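Glycerophosphoryl diester phosphodiesterase (Parabacteroides distasonis, PDB 3MZ2) probably hydrolyses glycerophosphodiesters to an alcohol and glycerol phosphate, as a TIM-barrel member of the glycerophosphodiester phosphodiesterase family. Local coordinates at residues 8-12 / 57-63; 50-54 / 124-128. All blocks are in the same frame, centred on the assembly; numbering follows the deposited sequence. Where two conformers were deposited one is given.

Contact 1 (8-12 / 57-63)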
ATOM      1  N   GLY A   8     -18.576  23.657 -21.012  1.00 31.50           N
ATOM      2  CA  GLY A   8     -19.729  22.702 -21.051  1.00 30.07           C
ATOM      3  C   GLY A   8     -19.287  21.295 -20.636  1.00 27.84           C
ATOM      4  O   GLY A   8     -18.458  20.687 -21.319  1.00 28.91           O
HETATM    5  N   MSE A   9     -19.841  20.773 -19.546  1.00 26.06           N
HETATM    6  CA  MSE A   9     -19.415  19.487 -18.972  1.00 23.58           C
HETATM    7  C   MSE A   9     -20.585  18.510 -18.741  1.00 21.05           C
HETATM    8  O   MSE A   9     -21.706  18.909 -18.368  1.00 19.83           O
HETATM    9  CB  MSE A   9     -18.697  19.669 -17.621  1.00 24.62           C
HETATM   10  CG  MSE A   9     -17.196  20.064 -17.709  1.00 26.29           C
HETATM   11 SE   MSE A   9     -16.661  20.469 -15.934  0.75 35.24          SE
HETATM   12  CE  MSE A   9     -18.023  21.885 -15.657  1.00 27.24           C
ATOM     13  N   ASN A  10     -20.309  17.242 -18.965  1.00 17.78           N
ATOM     14  CA  ASN A  10     -21.203  16.163 -18.544  1.00 17.30           C
ATOM     15  C   ASN A  10     -21.122  16.024 -17.036  1.00 17.80           C
ATOM     16  O   ASN A  10     -20.006  16.014 -16.454  1.00 19.65           O
ATOM     17  CB  ASN A  10     -20.796  14.840 -19.173  1.00 16.48           C
ATOM     18  CG  ASN A  10     -21.003  14.813 -20.665  1.00 18.86           C
ATOM     19  OD1 ASN A  10     -22.112  14.629 -21.142  1.00 20.85           O
ATOM     20  ND2 ASN A  10     -19.922  14.918 -21.403  1.00 17.16           N
ATOM     21  N   THR A  11     -22.286  15.902 -16.406  1.00 17.10           N
ATOM     22  CA  THR A  11     -22.369  15.728 -14.983  1.00 17.87           C
ATOM     23  C   THR A  11     -23.197  14.502 -14.608  1.00 17.88           C
ATOM     24  O   THR A  11     -24.044  14.014 -15.372  1.00 18.02           O
ATOM     25  CB  THR A  11     -22.969  16.985 -14.266  1.00 17.41           C
ATOM     26  OG1 THR A  11     -24.314  17.222 -14.716  1.00 21.10           O
ATOM     27  CG2 THR A  11     -22.076  18.189 -14.517  1.00 18.61           C
ATOM     28  N   LEU A  12     -22.916  13.985 -13.419  1.00 17.44           N
ATOM     29  CA  LEU A  12     -23.813  13.058 -12.765  1.00 17.12           C
ATOM     30  C   LEU A  12     -24.736  13.815 -11.785  1.00 18.52           C
ATOM     31  O   LEU A  12     -24.324  14.800 -11.153  1.00 20.73           O
ATOM     32  CB  LEU A  12     -23.020  11.995 -12.028  1.00 16.79           C
ATOM     33  CG  LEU A  12     -21.948  11.225 -12.798  1.00 16.17           C
ATOM     34  CD1 LEU A  12     -21.180  10.265 -11.849  1.00 18.86           C
ATOM     35  CD2 LEU A  12     -22.556  10.461 -13.989  1.00 16.00           C
ATOM     36  N   LEU A  57     -14.685  15.469 -18.353  1.00 15.30           N
ATOM     37  CA  LEU A  57     -16.125  15.730 -18.363  1.00 15.53           C
ATOM     38  C   LEU A  57     -16.662  16.466 -19.594  1.00 16.42           C
ATOM     39  O   LEU A  57     -17.846  16.331 -19.930  1.00 15.68           O
ATOM     40  CB  LEU A  57     -16.546  16.473 -17.117  1.00 15.07           C
ATOM     41  CG  LEU A  57     -16.366  15.713 -15.809  1.00 15.14           C
ATOM     42  CD1 LEU A  57     -17.027  16.517 -14.707  1.00 14.96           C
ATOM     43  CD2 LEU A  57     -16.896  14.284 -15.839  1.00 16.83           C
ATOM     44  N   SER A  58     -15.824  17.238 -20.294  1.00 17.94           N
ATOM     45  CA  SER A  58     -16.248  17.899 -21.531  0.50 18.86           C
ATOM     46  C   SER A  58     -16.605  16.896 -22.638  1.00 19.08           C
ATOM     47  O   SER A  58     -17.403  17.192 -23.525  1.00 20.48           O
ATOM     48  CB  SER A  58     -15.155  18.851 -22.040  0.50 19.65           C
ATOM     49  OG  SER A  58     -14.777  19.789 -21.041  0.50 20.59           O
ATOM     50  N   TYR A  59     -16.005  15.703 -22.581  1.00 17.51           N
ATOM     51  CA  TYR A  59     -16.240  14.623 -23.561  1.00 17.51           C
ATOM     52  C   TYR A  59     -17.153  13.491 -23.075  1.00 16.11           C
ATOM     53  O   TYR A  59     -17.856  12.870 -23.870  1.00 16.82           O
ATOM     54  CB  TYR A  59     -14.913  13.991 -23.963  1.00 17.91           C
ATOM     55  CG  TYR A  59     -13.969  14.902 -24.687  1.00 20.94           C
ATOM     56  CD1 TYR A  59     -13.069  15.674 -23.997  1.00 20.57           C
ATOM     57  CD2 TYR A  59     -13.943  14.944 -26.086  1.00 26.32           C
ATOM     58  CE1 TYR A  59     -12.173  16.519 -24.654  1.00 24.26           C
ATOM     59  CE2 TYR A  59     -13.045  15.782 -26.766  1.00 29.97           C
ATOM     60  CZ  TYR A  59     -12.161  16.569 -26.031  1.00 29.78           C
ATOM     61  OH  TYR A  59     -11.254  17.411 -26.651  1.00 32.19           O
ATOM     62  N   THR A  60     -17.137  13.198 -21.773  1.00 15.21           N
ATOM     63  CA  THR A  60     -17.905  12.116 -21.241  1.00 13.81           C
ATOM     64  C   THR A  60     -18.276  12.280 -19.793  1.00 13.42           C
ATOM     65  O   THR A  60     -17.479  12.806 -19.029  1.00 11.99           O
ATOM     66  CB  THR A  60     -17.090  10.775 -21.410  1.00 14.19           C
ATOM     67  OG1 THR A  60     -17.863   9.655 -20.954  1.00 14.32           O
ATOM     68  CG2 THR A  60     -15.720  10.824 -20.673  1.00 14.47           C
ATOM     69  N   PRO A  61     -19.451  11.775 -19.361  1.00 13.24           N
ATOM     70  CA  PRO A  61     -19.618  11.608 -17.915  1.00 13.07           C
ATOM     71  C   PRO A  61     -18.619  10.596 -17.399  1.00 11.34           C
ATOM     72  O   PRO A  61     -18.304   9.641 -18.099  1.00 11.46           O
ATOM     73  CB  PRO A  61     -21.053  11.080 -17.774  1.00 13.83           C
ATOM     74  CG  PRO A  61     -21.391  10.556 -19.059  1.00 12.82           C
ATOM     75  CD  PRO A  61     -20.605  11.240 -20.105  1.00 13.93           C
ATOM     76  N   ALA A  62     -18.085  10.824 -16.201  1.00 11.91           N
ATOM     77  CA  ALA A  62     -17.151   9.898 -15.615  1.00 10.82           C
ATOM     78  C   ALA A  62     -17.079  10.165 -14.109  1.00 11.52           C
ATOM     79  O   ALA A  62     -17.419  11.245 -13.654  1.00 13.68           O
ATOM     80  CB  ALA A  62     -15.756  10.060 -16.249  1.00 11.98           C
ATOM     81  N   THR A  63     -16.616   9.156 -13.381  1.00 10.72           N
ATOM     82  CA  THR A  63     -16.134   9.274 -12.023  1.00 10.56           C
ATOM     83  C   THR A  63     -14.616   9.327 -12.093  1.00 10.96           C
ATOM     84  O   THR A  63     -14.039   9.081 -13.148  1.00 10.53           O
ATOM     85  CB  THR A  63     -16.541   8.097 -11.155  1.00 11.00           C
ATOM     86  OG1 THR A  63     -16.109   6.888 -11.791  1.00 10.32           O
ATOM     87  CG2 THR A  63     -18.072   8.070 -10.994  1.00 11.68           C
TER
HETATM   88  O   HOH W   1     -19.841  13.273 -14.904  1.00 23.22           O
HETATM   89  O   HOH W   2     -20.031  15.793 -24.515  1.00 27.59           O
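N10 fastens the N-terminal strand to the C-terminal end of helix 50-59. Its backbone N donates to L57 O (2.8 Å, 165° at the hydrogen), and its side chain, with chi1 at -68° and chi2 at -79°, folds back so that N10 ND2 reaches L57 O too (2.9 Å, 147°). L57 O thus accepts two hydrogen bonds from one residue. Water 2 extends the bridge, accepting from N10 ND2 at 3.2 Å and donating to S58 O at 3.1 Å, while the amide lies against the proline ring, N10 CG 3.6 Å from P61 CD. To one side, M9 is selenomethionine; its CG packs on L57 CB (3.7 Å) before the m, t, m side chain leads off. To the other, L12 (m, t) brings CD1 to T63 CG2 (3.9 Å) and CD2 to P61 CB (4.1 Å). T11 points away and rests on S290 and L292. Strand 10-12 pairs antiparallel with strand 289-291, and this small terminal sheet lies against turn 60-62 of the right-handed beta-alpha-beta unit 33-36/50-59/63-70, at the N-terminal end of the barrel strands, opposite the end that carries the active site in TIM barrels.

Contact 2 (50-54 / 124-128); sequences METFE and EAIRW
Packing of adjacent, nearly parallel outer helices of a beta/alpha barrel joins residues 50-54 of helix 50-59 to residues 124-128 of helix 122-129; the helices precede the neighbouring parallel strands 63-70 and 135-137. Both segments are regular alpha-helix (E54 N to M50 O and W128 N to E124 O, each 3.1 Å). Their axes cross at -24° and come no nearer than 11.5 Å, so long side chains fill the gap; the closest CA pair is M50 and A125, 6.8 Å. M50, a selenomethionine in the m, m, m rotamer, lays SE 3.8 Å from A125 CA and CE 3.4 Å from W128 CB. From the other helix W128 (chi1 174°, chi2 82°) extends its indole across, CH2 3.6 Å from F53 CB and CZ2 3.7 Å from E54 CG. F53 meets the six-membered ring obliquely, centroids 5.9 Å apart and planes at 34°, and sets CE2 4.3 Å from A125 CB. At the solvent-exposed side, E124 OE2 lies 3.5 Å from M50 CG. No hydrogen bond crosses the interface. Beneath the helices, F53 and A125 both touch L78 of strand 76-78, F53 also meets F64 of strand 63-70, and A125 rests on L135 of strand 135-137.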
HETATM    1  N   MSE A  50      -6.846  18.976 -11.545  1.00 15.12           N
HETATM    2  CA  MSE A  50      -8.216  19.497 -11.689  1.00 15.10           C
HETATM    3  C   MSE A  50      -8.528  19.674 -13.157  1.00 15.57           C
HETATM    4  O   MSE A  50      -9.650  19.437 -13.615  1.00 14.70           O
HETATM    5  CB  MSE A  50      -8.329  20.851 -11.031  1.00 16.88           C
HETATM    6  CG  MSE A  50      -7.974  20.901  -9.592  1.00 17.48           C
HETATM    7 SE   MSE A  50      -9.265  19.819  -8.581  0.75 21.91          SE
HETATM    8  CE  MSE A  50     -10.848  20.889  -9.023  1.00 23.38           C
ATOM      9  N   GLU A  51      -7.527  20.123 -13.895  1.00 15.98           N
ATOM     10  CA  GLU A  51      -7.699  20.416 -15.322  1.00 16.58           C
ATOM     11  C   GLU A  51      -8.069  19.148 -16.090  1.00 16.25           C
ATOM     12  O   GLU A  51      -8.908  19.165 -16.996  1.00 16.40           O
ATOM     13  CB  GLU A  51      -6.412  21.053 -15.871  1.00 17.84           C
ATOM     14  CG  GLU A  51      -6.168  22.464 -15.344  1.00 19.16           C
ATOM     15  CD  GLU A  51      -5.443  22.540 -13.985  1.00 18.68           C
ATOM     16  OE1 GLU A  51      -5.105  21.490 -13.394  1.00 16.66           O
ATOM     17  OE2 GLU A  51      -5.215  23.675 -13.505  1.00 20.20           O
ATOM     18  N   THR A  52      -7.437  18.045 -15.762  1.00 15.44           N
ATOM     19  CA  THR A  52      -7.747  16.798 -16.438  0.50 14.92           C
ATOM     20  C   THR A  52      -9.140  16.276 -16.126  1.00 13.90           C
ATOM     21  O   THR A  52      -9.822  15.765 -17.019  1.00 14.55           O
ATOM     22  CB  THR A  52      -6.718  15.764 -16.113  0.50 14.76           C
ATOM     23  OG1 THR A  52      -5.441  16.373 -16.309  0.50 17.63           O
ATOM     24  CG2 THR A  52      -6.860  14.561 -17.024  0.50 14.08           C
ATOM     25  N   PHE A  53      -9.577  16.441 -14.883  1.00 13.64           N
ATOM     26  CA  PHE A  53     -10.936  16.058 -14.530  1.00 13.84           C
ATOM     27  C   PHE A  53     -11.927  16.835 -15.391  1.00 14.31           C
ATOM     28  O   PHE A  53     -12.877  16.260 -15.956  1.00 14.31           O
ATOM     29  CB  PHE A  53     -11.285  16.313 -13.042  1.00 13.74           C
ATOM     30  CG  PHE A  53     -10.287  15.801 -12.032  1.00 13.78           C
ATOM     31  CD1 PHE A  53      -9.520  14.669 -12.256  1.00 15.58           C
ATOM     32  CD2 PHE A  53     -10.205  16.437 -10.780  1.00 13.48           C
ATOM     33  CE1 PHE A  53      -8.673  14.209 -11.282  1.00 14.34           C
ATOM     34  CE2 PHE A  53      -9.299  16.015  -9.827  1.00 14.49           C
ATOM     35  CZ  PHE A  53      -8.530  14.909 -10.061  1.00 13.65           C
ATOM     36  N   GLU A  54     -11.740  18.156 -15.439  1.00 15.11           N
ATOM     37  CA  GLU A  54     -12.637  19.042 -16.199  1.00 17.25           C
ATOM     38  C   GLU A  54     -12.658  18.708 -17.706  1.00 18.42           C
ATOM     39  O   GLU A  54     -13.740  18.656 -18.351  1.00 18.06           O
ATOM     40  CB  GLU A  54     -12.205  20.501 -15.986  1.00 18.93           C
ATOM     41  CG  GLU A  54     -12.337  20.966 -14.558  1.00 24.39           C
ATOM     42  CD  GLU A  54     -11.492  22.202 -14.195  1.00 31.96           C
ATOM     43  OE1 GLU A  54     -10.946  22.879 -15.113  1.00 37.15           O
ATOM     44  OE2 GLU A  54     -11.382  22.478 -12.966  1.00 37.51           O
ATOM     45  N   GLU A 124      -9.854  20.775  -2.526  1.00 15.69           N
ATOM     46  CA  GLU A 124     -10.257  21.476  -3.762  0.50 16.66           C
ATOM     47  C   GLU A 124     -11.025  20.540  -4.687  1.00 15.49           C
ATOM     48  O   GLU A 124     -12.025  20.955  -5.303  1.00 15.42           O
ATOM     49  CB  GLU A 124      -9.054  22.045  -4.519  0.50 17.79           C
ATOM     50  CG  GLU A 124      -9.375  22.598  -5.912  0.50 19.92           C
ATOM     51  CD  GLU A 124      -8.129  23.036  -6.649  0.50 24.33           C
ATOM     52  OE1 GLU A 124      -7.023  22.624  -6.235  0.50 27.01           O
ATOM     53  OE2 GLU A 124      -8.260  23.794  -7.628  0.50 27.61           O
ATOM     54  N   ALA A 125     -10.580  19.273  -4.776  1.00 13.54           N
ATOM     55  CA  ALA A 125     -11.224  18.330  -5.649  1.00 13.34           C
ATOM     56  C   ALA A 125     -12.625  17.966  -5.164  1.00 13.24           C
ATOM     57  O   ALA A 125     -13.571  17.878  -5.962  1.00 12.87           O
ATOM     58  CB  ALA A 125     -10.345  17.059  -5.790  1.00 12.19           C
ATOM     59  N   ILE A 126     -12.763  17.775  -3.861  1.00 13.75           N
ATOM     60  CA  ILE A 126     -14.046  17.434  -3.265  1.00 13.94           C
ATOM     61  C   ILE A 126     -15.039  18.590  -3.482  1.00 14.45           C
ATOM     62  O   ILE A 126     -16.181  18.360  -3.898  1.00 15.99           O
ATOM     63  CB  ILE A 126     -13.888  17.103  -1.749  1.00 13.95           C
ATOM     64  CG1 ILE A 126     -13.181  15.771  -1.537  1.00 14.43           C
ATOM     65  CG2 ILE A 126     -15.250  17.039  -0.988  1.00 13.87           C
ATOM     66  CD1 ILE A 126     -12.828  15.555  -0.109  1.00 12.48           C
ATOM     67  N   ARG A 127     -14.616  19.822  -3.200  1.00 14.65           N
ATOM     68  CA  ARG A 127     -15.477  20.999  -3.375  0.50 15.78           C
ATOM     69  C   ARG A 127     -15.958  21.139  -4.818  1.00 15.29           C
ATOM     70  O   ARG A 127     -17.126  21.434  -5.082  1.00 15.03           O
ATOM     71  CB  ARG A 127     -14.743  22.276  -2.953  0.50 16.60           C
ATOM     72  CG  ARG A 127     -14.508  22.391  -1.443  0.50 19.68           C
ATOM     73  CD  ARG A 127     -14.242  23.858  -1.017  0.50 24.20           C
ATOM     74  NE  ARG A 127     -15.279  24.743  -1.524  0.50 27.65           N
ATOM     75  CZ  ARG A 127     -15.090  26.023  -1.820  0.50 30.49           C
ATOM     76  NH1 ARG A 127     -13.898  26.573  -1.625  0.50 31.32           N
ATOM     77  NH2 ARG A 127     -16.097  26.752  -2.293  0.50 30.96           N
ATOM     78  N   TRP A 128     -15.062  20.884  -5.754  1.00 13.53           N
ATOM     79  CA  TRP A 128     -15.384  20.910  -7.185  1.00 14.17           C
ATOM     80  C   TRP A 128     -16.284  19.773  -7.628  1.00 14.00           C
ATOM     81  O   TRP A 128     -17.157  19.942  -8.451  1.00 13.45           O
ATOM     82  CB  TRP A 128     -14.084  20.843  -7.975  1.00 14.76           C
ATOM     83  CG  TRP A 128     -14.306  20.707  -9.458  1.00 17.56           C
ATOM     84  CD1 TRP A 128     -14.583  21.725 -10.347  1.00 19.63           C
ATOM     85  CD2 TRP A 128     -14.333  19.503 -10.205  1.00 16.50           C
ATOM     86  NE1 TRP A 128     -14.759  21.206 -11.613  1.00 20.55           N
ATOM     87  CE2 TRP A 128     -14.624  19.843 -11.546  1.00 17.58           C
ATOM     88  CE3 TRP A 128     -14.139  18.150  -9.883  1.00 19.90           C
ATOM     89  CZ2 TRP A 128     -14.690  18.866 -12.576  1.00 19.43           C
ATOM     90  CZ3 TRP A 128     -14.247  17.182 -10.906  1.00 17.53           C
ATOM     91  CH2 TRP A 128     -14.528  17.558 -12.220  1.00 17.97           C
TER

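Helix 50-59 serves both contacts: its first turn packs against helix 122-129 in contact 2, and its C-terminal end receives the N-terminal strand in contact 1. Both are partly buried, with centres 12 Å apart. Contact 1 mixes two hydrogen bonds and waters with apolar packing of M9, L12 and P61, because a helix end offers carbonyls to backbone and amide donors; contact 2, between helix flanks, has no hydrogen bond across it and relies on apolar and aromatic packing. The two meet directly: L57 CD1 lies 3.7 Å from W128 CH2, and M9 SE is 4.2 Å from W128 CZ2, so the tryptophan of contact 2 also touches side chains of contact 1.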